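Local atomic coordinates of glycerophosphodiester phosphodiesterase (Cytophaga hutchinsonii ATCC 33406, PDB entry 3CH0), a protein that belongs to the glycerophosphodiester phosphodiesterase family of enzymes, whose members are built on a TIM-barrel fold. Residues I3-F9 with I250-I254; S8-H14 with V258-D264; L34-T38 with P266-F270; V37-D43 with I131-E136. The contacts are given in a common frame with arbitrary orientation. Numbering follows the deposited sequence.

Contact 1 (I3-F9 with I250-I254)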
# COMPACT_ATOMS: atom_id res chain seq x y z
N ILE A 3 -17.45 -13.49 7.81
CA ILE A 3 -17.68 -12.84 6.52
C ILE A 3 -17.56 -13.89 5.42
O ILE A 3 -16.53 -14.53 5.29
CB ILE A 3 -16.68 -11.68 6.24
CG1 ILE A 3 -16.91 -10.57 7.25
CG2 ILE A 3 -16.90 -11.14 4.82
CD1 ILE A 3 -15.86 -9.45 7.20
N GLN A 4 -18.60 -14.04 4.61
CA GLN A 4 -18.52 -14.97 3.47
C GLN A 4 -17.88 -14.27 2.27
O GLN A 4 -18.33 -13.19 1.86
CB GLN A 4 -19.93 -15.46 3.10
CG GLN A 4 -20.68 -16.13 4.27
CD GLN A 4 -19.97 -17.37 4.76
OE1 GLN A 4 -19.84 -18.36 4.02
NE2 GLN A 4 -19.48 -17.34 6.00
N VAL A 5 -16.86 -14.91 1.70
CA VAL A 5 -16.18 -14.36 0.50
C VAL A 5 -16.27 -15.32 -0.70
O VAL A 5 -16.16 -16.54 -0.51
CB VAL A 5 -14.68 -14.03 0.76
CG1 VAL A 5 -14.53 -12.97 1.84
CG2 VAL A 5 -13.92 -15.28 1.15
N PRO A 6 -16.42 -14.77 -1.92
CA PRO A 6 -16.41 -15.58 -3.13
C PRO A 6 -15.05 -16.19 -3.39
O PRO A 6 -14.04 -15.81 -2.79
CB PRO A 6 -16.78 -14.59 -4.23
CG PRO A 6 -16.43 -13.27 -3.73
CD PRO A 6 -16.62 -13.33 -2.24
N ALA A 7 -15.02 -17.12 -4.34
CA ALA A 7 -13.79 -17.75 -4.77
C ALA A 7 -12.85 -16.68 -5.32
O ALA A 7 -13.27 -15.74 -6.02
CB ALA A 7 -14.07 -18.81 -5.84
N SER A 8 -11.58 -16.82 -4.97
CA SER A 8 -10.54 -15.95 -5.49
C SER A 8 -10.60 -14.51 -4.99
O SER A 8 -9.96 -13.67 -5.59
CB SER A 8 -10.56 -15.94 -7.02
OG SER A 8 -10.45 -17.28 -7.52
N PHE A 9 -11.34 -14.27 -3.92
CA PHE A 9 -11.44 -12.92 -3.32
C PHE A 9 -10.07 -12.51 -2.74
O PHE A 9 -9.40 -13.34 -2.08
CB PHE A 9 -12.48 -12.97 -2.23
CG PHE A 9 -12.98 -11.60 -1.80
CD1 PHE A 9 -13.88 -10.89 -2.58
CD2 PHE A 9 -12.54 -11.02 -0.62
CE1 PHE A 9 -14.36 -9.65 -2.16
CE2 PHE A 9 -13.03 -9.78 -0.21
CZ PHE A 9 -13.93 -9.10 -0.96
N ILE A 250 -17.84 -4.13 4.39
CA ILE A 250 -17.22 -5.21 3.59
C ILE A 250 -18.32 -6.08 2.98
O ILE A 250 -18.30 -6.41 1.79
CB ILE A 250 -16.25 -6.06 4.45
CG1 ILE A 250 -14.99 -5.24 4.76
CG2 ILE A 250 -15.90 -7.36 3.77
CD1 ILE A 250 -14.07 -5.78 5.88
N GLU A 251 -19.30 -6.42 3.82
CA GLU A 251 -20.43 -7.24 3.33
C GLU A 251 -21.23 -6.52 2.24
O GLU A 251 -21.60 -7.17 1.22
CB GLU A 251 -21.30 -7.66 4.52
CG GLU A 251 -20.64 -8.77 5.33
CD GLU A 251 -21.37 -9.13 6.62
OE1 GLU A 251 -22.05 -8.23 7.20
OE2 GLU A 251 -21.21 -10.29 7.05
N THR A 252 -21.50 -5.24 2.39
CA THR A 252 -22.18 -4.45 1.34
C THR A 252 -21.38 -4.51 0.05
O THR A 252 -21.91 -4.86 -1.00
CB THR A 252 -22.41 -3.03 1.74
OG1 THR A 252 -23.39 -3.02 2.82
CG2 THR A 252 -22.94 -2.15 0.56
N LEU A 253 -20.09 -4.27 0.14
CA LEU A 253 -19.27 -4.31 -1.07
C LEU A 253 -19.20 -5.68 -1.76
O LEU A 253 -19.20 -5.76 -3.00
CB LEU A 253 -17.86 -3.81 -0.75
CG LEU A 253 -17.81 -2.34 -0.41
CD1 LEU A 253 -16.49 -1.97 0.31
CD2 LEU A 253 -18.03 -1.50 -1.69
N ILE A 254 -19.08 -6.73 -0.97
CA ILE A 254 -19.07 -8.08 -1.50
C ILE A 254 -20.39 -8.31 -2.28
O ILE A 254 -20.37 -8.81 -3.40
CB ILE A 254 -18.90 -9.12 -0.39
CG1 ILE A 254 -17.44 -9.06 0.16
CG2 ILE A 254 -19.25 -10.55 -0.92
CD1 ILE A 254 -17.19 -9.87 1.38
O HOH W 1 -21.03 -12.27 5.11
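In this TIM-barrel protein the last barrel helix, 247-256, is flanked by the N-terminal arm, the extended lead-in to strand 10-13. No direct hydrogen bond joins 3-9 to 250-254; the fit is made by side chains. Ile-254 is the hub. With chi1 m and chi2 t, Ile-254 extends its CG1-CD1 branch toward the N-terminal residues: its CD1 lies 3.7 Å from CG2 of Ile-3, 4.1 Å from CG1 of Val-5 and 3.5 Å from the carbonyl O of Gln-4, while its CG2 branch meets CD of Pro-6 at 4.0 Å. Ile-3 has the same m,t conformation, and its CD1 reaches CG2 of Ile-250, also m,t, at 4.0 Å, one helical turn before Ile-254. Pro-6 begins a type II turn that ends at Phe-9 and brings the chain round, so that the t rotamer of Phe-9 carries its ring back to the helix. Beyond the arm, Phe-269 packs on both Val-5 and Ile-250. Gln-4 turns its side chain away from the helix, and its NE2 bonds to the carbonyl of Met-2. Glu-251 extends alongside Ile-3, and a water links its carboxylate to the arm backbone, accepting from Gln-4 N at 3.0 Å and donating to Glu-251 OE2 at 2.8 Å. At the other end of the contact, Phe-9 CZ touches Ile-254 CG1 at 3.7 Å.

Contact 2 (S8-H14 with V258-D264)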
# COMPACT_ATOMS: atom_id res chain seq x y z
N SER A 8 -11.58 -16.82 -4.97
CA SER A 8 -10.54 -15.95 -5.49
C SER A 8 -10.60 -14.51 -4.99
O SER A 8 -9.96 -13.67 -5.59
CB SER A 8 -10.56 -15.94 -7.02
OG SER A 8 -10.45 -17.28 -7.52
N PHE A 9 -11.34 -14.27 -3.92
CA PHE A 9 -11.44 -12.92 -3.32
C PHE A 9 -10.07 -12.51 -2.74
O PHE A 9 -9.40 -13.34 -2.08
CB PHE A 9 -12.48 -12.97 -2.23
CG PHE A 9 -12.98 -11.60 -1.80
CD1 PHE A 9 -13.88 -10.89 -2.58
CD2 PHE A 9 -12.54 -11.02 -0.62
CE1 PHE A 9 -14.36 -9.65 -2.16
CE2 PHE A 9 -13.03 -9.78 -0.21
CZ PHE A 9 -13.93 -9.10 -0.96
N ASP A 10 -9.72 -11.24 -2.92
CA ASP A 10 -8.41 -10.73 -2.47
C ASP A 10 -8.54 -9.95 -1.17
O ASP A 10 -8.98 -8.80 -1.18
CB ASP A 10 -7.81 -9.87 -3.58
CG ASP A 10 -6.39 -9.49 -3.31
OD1 ASP A 10 -5.84 -9.88 -2.26
OD2 ASP A 10 -5.82 -8.82 -4.19
N ILE A 11 -8.20 -10.59 -0.05
CA ILE A 11 -8.15 -9.95 1.27
C ILE A 11 -6.76 -9.31 1.41
O ILE A 11 -5.78 -10.01 1.50
CB ILE A 11 -8.34 -10.97 2.42
CG1 ILE A 11 -9.73 -11.61 2.33
CG2 ILE A 11 -8.15 -10.32 3.77
CD1 ILE A 11 -9.88 -12.85 3.17
N GLN A 12 -6.73 -7.97 1.42
CA GLN A 12 -5.49 -7.20 1.48
C GLN A 12 -5.35 -6.55 2.86
O GLN A 12 -6.22 -5.79 3.29
CB GLN A 12 -5.37 -6.09 0.43
CG GLN A 12 -5.59 -6.59 -0.98
CD GLN A 12 -4.86 -5.76 -2.03
OE1 GLN A 12 -4.19 -4.77 -1.69
NE2 GLN A 12 -4.96 -6.16 -3.28
N GLY A 13 -4.24 -6.81 3.53
CA GLY A 13 -3.92 -6.14 4.78
C GLY A 13 -3.29 -4.79 4.52
O GLY A 13 -2.19 -4.72 3.98
N HIS A 14 -4.03 -3.69 4.82
CA HIS A 14 -3.60 -2.33 4.52
C HIS A 14 -2.38 -1.98 5.38
O HIS A 14 -2.49 -2.01 6.63
CB HIS A 14 -4.75 -1.33 4.79
CG HIS A 14 -4.51 0.08 4.36
ND1 HIS A 14 -4.69 1.15 5.21
CD2 HIS A 14 -4.14 0.59 3.16
CE1 HIS A 14 -4.46 2.28 4.53
NE2 HIS A 14 -4.15 1.96 3.29
N VAL A 258 -17.50 -6.58 -5.67
CA VAL A 258 -16.06 -6.33 -5.64
C VAL A 258 -15.25 -7.63 -5.58
O VAL A 258 -15.71 -8.68 -5.13
CB VAL A 258 -15.64 -5.40 -4.50
CG1 VAL A 258 -16.40 -4.04 -4.59
CG2 VAL A 258 -15.76 -6.03 -3.10
N ASP A 259 -13.99 -7.49 -6.03
CA ASP A 259 -13.04 -8.60 -6.12
C ASP A 259 -12.05 -8.74 -4.99
O ASP A 259 -11.29 -9.71 -4.92
CB ASP A 259 -12.27 -8.48 -7.44
CG ASP A 259 -13.22 -8.44 -8.64
OD1 ASP A 259 -13.68 -9.54 -9.00
OD2 ASP A 259 -13.53 -7.35 -9.14
N GLY A 260 -12.10 -7.78 -4.07
CA GLY A 260 -11.18 -7.74 -2.95
C GLY A 260 -11.50 -6.55 -2.08
O GLY A 260 -12.29 -5.70 -2.44
N ILE A 261 -10.75 -6.50 -0.99
CA ILE A 261 -10.88 -5.42 0.01
C ILE A 261 -9.52 -5.11 0.57
O ILE A 261 -8.77 -6.01 0.90
CB ILE A 261 -11.79 -5.82 1.18
CG1 ILE A 261 -13.23 -5.90 0.68
CG2 ILE A 261 -11.67 -4.85 2.44
CD1 ILE A 261 -13.96 -4.58 0.50
N ILE A 262 -9.23 -3.80 0.65
CA ILE A 262 -8.09 -3.28 1.37
C ILE A 262 -8.63 -2.79 2.73
O ILE A 262 -9.42 -1.87 2.76
CB ILE A 262 -7.34 -2.21 0.54
CG1 ILE A 262 -6.78 -2.80 -0.76
CG2 ILE A 262 -6.29 -1.42 1.44
CD1 ILE A 262 -6.60 -1.76 -1.82
N THR A 263 -8.07 -3.34 3.80
CA THR A 263 -8.53 -3.02 5.14
C THR A 263 -7.44 -2.93 6.19
O THR A 263 -6.49 -3.70 6.17
CB THR A 263 -9.55 -4.11 5.62
OG1 THR A 263 -10.04 -3.80 6.95
CG2 THR A 263 -8.97 -5.54 5.66
N ASP A 264 -7.62 -1.98 7.12
CA ASP A 264 -6.72 -1.87 8.28
C ASP A 264 -6.91 -3.02 9.27
O ASP A 264 -6.07 -3.19 10.15
CB ASP A 264 -6.96 -0.54 9.00
CG ASP A 264 -6.44 0.62 8.21
OD1 ASP A 264 -5.29 0.52 7.70
OD2 ASP A 264 -7.17 1.62 8.09
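Strands 10-13 and 260-263 run parallel, 12° apart, and close the TIM barrel by joining its first and last strands. The backbone ladder alternates: Asp-10 N to Asp-259 O (3.0 Å), Ile-261 N to Asp-10 O (2.9 Å), Gln-12 N to Ile-261 O (2.9 Å), Thr-263 N to Gln-12 O (3.1 Å) and His-14 N to Thr-263 O (2.8 Å). Gly-260 sits under the Phe-9 ring, its CA 3.8 Å from the centroid in a CH-pi contact. Inside the barrel, Gln-12 NE2 donates to Asp-10 OD2 at 2.9 Å; Asp-10 OD1 bonds to Thr-39, and Gln-12 OE1 to Asn-134. On the opposite face, Thr-263 OG1 bonds to Val-244 O; before the strand, Asp-259 OD2 accepts from His-233. Past the strand ends, His-14 ND1 donates to Asp-264 OD1 at 2.6 Å, while Asp-264 OD2 forms a salt bridge with Arg-18. With ND1 as donor, the imidazole is held in orientation by a carboxylate, and its NE2 faces a bound citric acid, with which it hydrogen-bonds.

Contact 3 (L34-T38 with P266-F270)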
# COMPACT_ATOMS: atom_id res chain seq x y z
N LEU A 34 0.38 -14.37 9.02
CA LEU A 34 -0.07 -15.44 9.91
C LEU A 34 -1.58 -15.48 10.01
O LEU A 34 -2.14 -16.56 10.24
CB LEU A 34 0.55 -15.29 11.26
CG LEU A 34 2.06 -15.52 11.34
CD1 LEU A 34 2.58 -15.23 12.72
CD2 LEU A 34 2.42 -16.93 10.93
N LEU A 35 -2.27 -14.35 9.88
CA LEU A 35 -3.72 -14.34 9.89
C LEU A 35 -4.26 -15.03 8.67
O LEU A 35 -5.37 -15.59 8.73
CB LEU A 35 -4.25 -12.89 9.91
CG LEU A 35 -4.34 -12.10 11.20
CD1 LEU A 35 -4.79 -10.62 10.93
CD2 LEU A 35 -5.27 -12.74 12.21
N GLY A 36 -3.51 -14.95 7.57
CA GLY A 36 -3.89 -15.58 6.34
C GLY A 36 -4.38 -14.66 5.25
O GLY A 36 -5.08 -15.11 4.34
N VAL A 37 -3.94 -13.40 5.27
CA VAL A 37 -4.35 -12.54 4.17
C VAL A 37 -3.89 -13.02 2.81
O VAL A 37 -2.87 -13.72 2.69
CB VAL A 37 -3.91 -11.08 4.36
CG1 VAL A 37 -4.47 -10.56 5.71
CG2 VAL A 37 -2.39 -10.89 4.25
N THR A 38 -4.61 -12.63 1.77
CA THR A 38 -4.21 -12.99 0.44
C THR A 38 -2.96 -12.16 0.03
O THR A 38 -2.07 -12.65 -0.67
CB THR A 38 -5.34 -12.64 -0.54
OG1 THR A 38 -6.59 -13.10 -0.06
CG2 THR A 38 -4.99 -13.17 -1.95
N PRO A 266 -7.64 -6.68 8.85
CA PRO A 266 -7.83 -7.92 8.09
C PRO A 266 -8.35 -9.07 8.97
O PRO A 266 -8.94 -10.01 8.45
CB PRO A 266 -6.46 -8.18 7.48
CG PRO A 266 -5.49 -7.51 8.38
CD PRO A 266 -6.23 -6.24 8.83
N ASP A 267 -8.19 -8.96 10.29
CA ASP A 267 -8.79 -9.89 11.24
C ASP A 267 -10.34 -10.02 11.10
O ASP A 267 -10.92 -11.06 11.47
CB ASP A 267 -8.38 -9.52 12.68
CG ASP A 267 -8.76 -8.12 13.09
OD1 ASP A 267 -8.58 -7.20 12.30
OD2 ASP A 267 -9.16 -7.92 14.26
N LEU A 268 -10.99 -9.00 10.54
CA LEU A 268 -12.44 -9.07 10.29
C LEU A 268 -12.82 -10.32 9.49
O LEU A 268 -13.88 -10.89 9.68
CB LEU A 268 -12.95 -7.80 9.58
CG LEU A 268 -12.99 -6.54 10.47
CD1 LEU A 268 -13.18 -5.27 9.69
CD2 LEU A 268 -14.06 -6.63 11.56
N PHE A 269 -11.94 -10.74 8.59
CA PHE A 269 -12.24 -11.84 7.70
C PHE A 269 -12.07 -13.19 8.37
O PHE A 269 -12.50 -14.16 7.79
CB PHE A 269 -11.34 -11.78 6.46
CG PHE A 269 -11.76 -10.71 5.49
CD1 PHE A 269 -12.75 -10.93 4.57
CD2 PHE A 269 -11.19 -9.46 5.51
CE1 PHE A 269 -13.12 -9.97 3.66
CE2 PHE A 269 -11.56 -8.50 4.62
CZ PHE A 269 -12.51 -8.73 3.71
N PHE A 270 -11.39 -13.25 9.51
CA PHE A 270 -11.05 -14.51 10.17
C PHE A 270 -11.76 -14.64 11.54
O PHE A 270 -11.68 -15.69 12.16
CB PHE A 270 -9.53 -14.63 10.29
CG PHE A 270 -8.86 -14.46 8.97
CD1 PHE A 270 -8.87 -15.49 8.04
CD2 PHE A 270 -8.35 -13.24 8.58
CE1 PHE A 270 -8.29 -15.33 6.78
CE2 PHE A 270 -7.75 -13.08 7.33
CZ PHE A 270 -7.75 -14.11 6.42
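Leu-35 lays its side chain over the start of the 3-10 turn 266-269, CD1 standing 4.1 Å from CG of Pro-266, 3.8 Å from N of Asp-267 and 4.1 Å from CB of Asp-267. The Phe-270 ring comes in beside it: the carbonyl O of Leu-35 lies over one ring face, 3.5 Å from CE1, and the carbonyl O of Gly-36 is 3.5 Å from CZ. Helix 26-35 ends here in a Schellman motif, with Gly-36 at phi 106°, where a CB would jam against the preceding carbonyl O and would also stand 3.6 Å from CE1 of Phe-270. The contact thus joins the end of the TIM barrel's first helix to the short turn that follows its last strand, 260-263. Beyond the glycine, Val-37 carries the apolar surface on toward strand 39-46, and its CG1 meets CB of Pro-266 at 3.6 Å. The turn itself is tied by Phe-269 N to Pro-266 O at 3.1 Å and by Phe-270 N to Asp-267 O at 3.0 Å. Phe-270 also touches Ile-11 of strand 10-13.

Contact 4 (V37-D43 with I131-E136). With EDO (1,2-ethanediol), chain O.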
# COMPACT_ATOMS: atom_id res chain seq x y z
N VAL A 37 -3.94 -13.40 5.27
CA VAL A 37 -4.35 -12.54 4.17
C VAL A 37 -3.89 -13.02 2.81
O VAL A 37 -2.87 -13.72 2.69
CB VAL A 37 -3.91 -11.08 4.36
CG1 VAL A 37 -4.47 -10.56 5.71
CG2 VAL A 37 -2.39 -10.89 4.25
N THR A 38 -4.61 -12.63 1.77
CA THR A 38 -4.21 -12.99 0.44
C THR A 38 -2.96 -12.16 0.03
O THR A 38 -2.07 -12.65 -0.67
CB THR A 38 -5.34 -12.64 -0.54
OG1 THR A 38 -6.59 -13.10 -0.06
CG2 THR A 38 -4.99 -13.17 -1.95
N THR A 39 -2.96 -10.89 0.44
CA THR A 39 -2.04 -9.87 -0.08
C THR A 39 -1.59 -8.94 1.04
O THR A 39 -2.43 -8.51 1.88
CB THR A 39 -2.78 -9.03 -1.12
OG1 THR A 39 -3.24 -9.90 -2.17
CG2 THR A 39 -1.91 -7.91 -1.77
N LEU A 40 -0.30 -8.67 1.05
CA LEU A 40 0.24 -7.60 1.90
C LEU A 40 0.19 -6.33 1.04
O LEU A 40 0.76 -6.31 -0.05
CB LEU A 40 1.67 -7.89 2.26
CG LEU A 40 1.93 -9.25 2.97
CD1 LEU A 40 3.44 -9.43 3.21
CD2 LEU A 40 1.17 -9.27 4.29
N GLU A 41 -0.46 -5.31 1.56
CA GLU A 41 -0.56 -4.01 0.94
C GLU A 41 0.41 -3.04 1.67
O GLU A 41 0.55 -3.08 2.91
CB GLU A 41 -2.00 -3.50 0.94
CG GLU A 41 -2.25 -2.21 0.16
CD GLU A 41 -1.76 -0.95 0.81
OE1 GLU A 41 -1.53 -0.86 2.05
OE2 GLU A 41 -1.62 0.07 0.09
N PHE A 42 1.12 -2.19 0.94
CA PHE A 42 2.12 -1.36 1.58
C PHE A 42 2.56 -0.28 0.61
O PHE A 42 2.19 -0.28 -0.54
CB PHE A 42 3.35 -2.19 2.01
CG PHE A 42 3.88 -3.04 0.89
CD1 PHE A 42 3.37 -4.30 0.64
CD2 PHE A 42 4.92 -2.57 0.05
CE1 PHE A 42 3.79 -5.05 -0.41
CE2 PHE A 42 5.34 -3.31 -1.03
CZ PHE A 42 4.79 -4.55 -1.26
N ASP A 43 3.37 0.65 1.11
CA ASP A 43 3.75 1.89 0.44
C ASP A 43 5.25 1.96 0.37
O ASP A 43 5.94 1.50 1.28
CB ASP A 43 3.26 3.01 1.31
CG ASP A 43 1.80 2.90 1.63
OD1 ASP A 43 1.02 2.98 0.67
OD2 ASP A 43 1.38 2.83 2.81
N ILE A 131 1.92 -15.92 -0.96
CA ILE A 131 1.55 -14.53 -0.59
C ILE A 131 1.67 -13.61 -1.82
O ILE A 131 2.58 -13.72 -2.64
CB ILE A 131 2.40 -13.98 0.58
CG1 ILE A 131 1.86 -12.65 1.13
CG2 ILE A 131 3.90 -13.85 0.17
CD1 ILE A 131 0.50 -12.74 1.79
N GLN A 132 0.75 -12.66 -1.92
CA GLN A 132 0.78 -11.64 -2.93
C GLN A 132 1.10 -10.28 -2.29
O GLN A 132 0.97 -10.09 -1.07
CB GLN A 132 -0.55 -11.63 -3.71
CG GLN A 132 -0.71 -12.86 -4.55
CD GLN A 132 -2.05 -13.03 -5.17
OE1 GLN A 132 -2.87 -13.81 -4.67
NE2 GLN A 132 -2.31 -12.33 -6.25
N TYR A 133 1.53 -9.33 -3.14
CA TYR A 133 1.99 -8.03 -2.74
C TYR A 133 1.23 -6.98 -3.56
O TYR A 133 1.06 -7.14 -4.76
CB TYR A 133 3.46 -7.90 -3.07
CG TYR A 133 4.36 -8.91 -2.44
CD1 TYR A 133 4.59 -10.17 -3.03
CD2 TYR A 133 5.02 -8.63 -1.26
CE1 TYR A 133 5.43 -11.09 -2.43
CE2 TYR A 133 5.92 -9.51 -0.68
CZ TYR A 133 6.08 -10.78 -1.24
OH TYR A 133 6.99 -11.64 -0.61
N ASN A 134 0.89 -5.87 -2.90
CA ASN A 134 0.33 -4.71 -3.57
C ASN A 134 1.10 -3.53 -3.04
O ASN A 134 0.85 -3.04 -1.90
CB ASN A 134 -1.15 -4.62 -3.26
CG ASN A 134 -1.84 -3.53 -4.06
OD1 ASN A 134 -1.18 -2.90 -4.94
ND2 ASN A 134 -3.08 -3.19 -3.69
N GLY A 135 2.08 -3.07 -3.82
CA GLY A 135 2.98 -2.01 -3.39
C GLY A 135 2.74 -0.71 -4.09
O GLY A 135 2.71 -0.67 -5.30
N GLU A 136 2.63 0.34 -3.28
CA GLU A 136 2.27 1.69 -3.78
C GLU A 136 3.49 2.54 -4.00
O GLU A 136 4.26 2.77 -3.09
CB GLU A 136 1.28 2.40 -2.84
CG GLU A 136 0.76 3.74 -3.43
CD GLU A 136 -0.35 4.38 -2.68
OE1 GLU A 136 -0.95 3.76 -1.79
OE2 GLU A 136 -0.59 5.60 -2.99
C1 EDO O . -6.38 -12.11 -6.53
O1 EDO O . -5.02 -11.85 -6.90
C2 EDO O . -6.51 -13.08 -5.34
O2 EDO O . -5.78 -14.30 -5.60
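Two carboxylates face each other with no hydrogen bond between them: Asp-43 OD1 and Glu-136 OE1 are 3.2 Å apart, and Glu-41 OE2 is 4.2 Å from the same Glu-136 OE1. Each carboxylate also has partners outside the two segments. Glu-136 has a salt bridge to Lys-138, which probably offsets part of the charge, and a hydrogen bond to a bound citric acid; Asp-43 bonds to Asn-24, and Glu-41 to Gln-174 and Arg-15 N. Beneath them, strands 39-43 and 132-136 run parallel in regular register, with Gln-132 N to Thr-38 O (3.1 Å), Leu-40 N to Gln-132 O (2.9 Å), Asn-134 N to Leu-40 O (2.9 Å), Phe-42 N to Asn-134 O (3.0 Å) and Glu-136 N to Phe-42 O (2.8 Å). Gly-135 passes under the Phe-42 ring, its CA 3.9 Å from the centroid; a CB there would clash with the ring. At the strand start, Gln-132 holds an ethanediol, donating from NE2 to O1 at 2.8 Å and accepting from O2 at OE1, 3.1 Å. Thr-39, Glu-41, Asn-134 and Glu-136 point into the barrel, where Asn-134 bonds to Gln-12. On the outer face, Leu-40 packs on helices 26-35 and 117-127, Phe-42 and Tyr-133 on the latter.

In the fold
Contacts 2 and 4 are parallel steps of one barrel wall, with centres 9 Å apart. Strands 10-13 and 39-46, one from each contact, are neighbours in the sheet and join them, helped inside the barrel by Asp-10 OD1 to Thr-39 OG1 (2.6 Å) and Gln-12 OE1 to Asn-134 ND2 (2.8 Å). At the C-terminal ends of these strands, His-14 from contact 2 and Glu-136 from contact 4 both hydrogen-bond to a bound citric acid, at the barrel end where TIM-barrel enzymes typically have their active site. Contacts 1 and 2 share Phe-9, their centres 9 Å apart. Phe-269, in the 266-270 turn of contact 3, packs against contact 1, with its CZ 3.7 Å from Ile-250 CG2.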